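Glutathione S-transferase (Rhodospirillum rubrum F11, PDB 4O7H) catalyses the conjugation of glutathione, through its thiol sulfur, to electrophilic substrates. Local coordinates at the interface of chains A and B. Numbering follows the deposited sequence. Chains: chain A/B, Glutathione S-transferase.

The interface of chains A and B. Residues chain A 69, 85, 88, 92; chain B 69, 73.
B:Glu73, on helix 64-74 of chain B, pushes its carboxylate between A:Arg88 and A:Arg92, which lie one turn apart on helix 85-119 of chain A. With CG anti to the carbonyl carbon (chi1 -76°) and an extended chain beyond it, the side chain reaches straight across the boundary. Its OE2 is a shared acceptor for both guanidinium groups. A:Arg92 grips this oxygen end-on, NH1 at 2.8 Å and NH2 at 3.1 Å from B:Glu73 OE2. A:Arg88, its chain bent at chi3 (72°), presents the NE side instead: NE lies 3.0 Å from B:Glu73 OE2, and NH2 donates to the same atom. OE2 sits at the in-plane edge of both guanidinium groups, whereas the carboxylate is turned well out of their planes. A:Arg88 NE and NH2 reach OE2 over one face of the carboxylate, A:Arg92 NH1 over the opposite face, and A:Arg92 NH2 lies nearly along the C-O axis. Such a cluster of donors probably favours a charged carboxylate at B:Glu73.

The other oxygen, B:Glu73 OE1, is 2.8 Å from water 1, which continues to the backbone O of A:Ala85; water 2 links B:Glu73 OE2 to A:Arg88 NH2.

A second-shell acid fixes A:Arg92. From the same chain, A:Glu69 takes NE and NH2 side-on, one to each carboxylate oxygen, in nearly straight bonds (177° at the NE hydrogen; NE to OE2 2.9 Å). Both oxygens are met on the syn side, though tilted out of plane; this two-point grip should restrain the guanidinium and help point its NH1/NH2 end at B:Glu73, NH2 bonding to both acids. One face of that group is packed by B:Glu69, whose CB stands over its centre, 3.5 Å from A:Arg92 CZ.

The patch is thus a charged helix-to-helix clasp between the N-terminal thioredoxin-like domain of one subunit and the helical domain of the other. Repeated by two-fold symmetry, it likely helps join the subunits into the dimer typical of cytosolic glutathione S-transferases.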
loop_
_atom_site.group_PDB
_atom_site.type_symbol
_atom_site.label_atom_id
_atom_site.label_comp_id
_atom_site.label_asym_id
_atom_site.label_seq_id
_atom_site.Cartn_x
_atom_site.Cartn_y
_atom_site.Cartn_z
ATOM N N GLU A 69 -10.522 3.933 4.630
ATOM C CA GLU A 69 -10.507 5.321 5.085
ATOM C C GLU A 69 -11.873 5.960 4.827
ATOM O O GLU A 69 -12.370 6.710 5.672
ATOM C CB GLU A 69 -9.422 6.102 4.382
ATOM C CG GLU A 69 -8.018 5.627 4.684
ATOM C CD GLU A 69 -7.585 5.946 6.099
ATOM O OE1 GLU A 69 -8.116 6.884 6.716
ATOM O OE2 GLU A 69 -6.704 5.216 6.562
ATOM N N ALA A 85 -4.255 11.413 16.939
ATOM C CA ALA A 85 -3.421 11.270 15.731
ATOM C C ALA A 85 -2.322 10.236 15.877
ATOM O O ALA A 85 -1.997 9.504 14.937
ATOM C CB ALA A 85 -2.829 12.607 15.327
ATOM N N ARG A 88 -3.782 6.715 15.640
ATOM C CA ARG A 88 -4.154 6.449 14.213
ATOM C C ARG A 88 -2.912 6.173 13.374
ATOM O O ARG A 88 -2.912 5.288 12.503
ATOM C CB ARG A 88 -4.951 7.612 13.642
ATOM C CG ARG A 88 -6.286 7.746 14.315
ATOM C CD ARG A 88 -6.832 9.120 14.198
ATOM N NE ARG A 88 -7.264 9.413 12.865
ATOM C CZ ARG A 88 -8.481 9.188 12.395
ATOM N NH1 ARG A 88 -9.394 8.612 13.159
ATOM N NH2 ARG A 88 -8.776 9.548 11.152
ATOM N N ARG A 92 -2.061 2.787 11.242
ATOM C CA ARG A 92 -1.683 2.850 9.821
ATOM C C ARG A 92 -0.295 2.238 9.537
ATOM O O ARG A 92 -0.094 1.553 8.494
ATOM C CB ARG A 92 -1.835 4.264 9.271
ATOM C CG ARG A 92 -3.263 4.733 9.224
ATOM C CD ARG A 92 -3.419 5.954 8.373
ATOM N NE ARG A 92 -4.771 6.513 8.306
ATOM C CZ ARG A 92 -5.224 7.557 9.001
ATOM N NH1 ARG A 92 -4.485 8.182 9.907
ATOM N NH2 ARG A 92 -6.428 7.993 8.768
ATOM N N GLU B 69 -1.413 10.676 5.853
ATOM C CA GLU B 69 -2.694 10.808 6.505
ATOM C C GLU B 69 -2.540 11.650 7.786
ATOM O O GLU B 69 -3.377 12.455 8.087
ATOM C CB GLU B 69 -3.292 9.444 6.799
ATOM C CG GLU B 69 -3.617 8.592 5.554
ATOM C CD GLU B 69 -4.824 9.086 4.759
ATOM O OE1 GLU B 69 -5.589 9.923 5.214
ATOM O OE2 GLU B 69 -5.010 8.511 3.677
ATOM N N GLU B 73 -4.325 15.314 8.886
ATOM C CA GLU B 73 -5.099 15.378 10.131
ATOM C C GLU B 73 -4.596 16.523 11.000
ATOM O O GLU B 73 -5.397 17.249 11.573
ATOM C CB GLU B 73 -4.950 14.092 10.917
ATOM C CG GLU B 73 -5.752 12.940 10.344
ATOM C CD GLU B 73 -5.492 11.600 11.017
ATOM O OE1 GLU B 73 -4.888 11.529 12.094
ATOM O OE2 GLU B 73 -5.906 10.588 10.442
HETATM O O HOH W 1 -2.462 10.132 12.245
HETATM O O HOH W 2 -8.094 10.814 8.603
#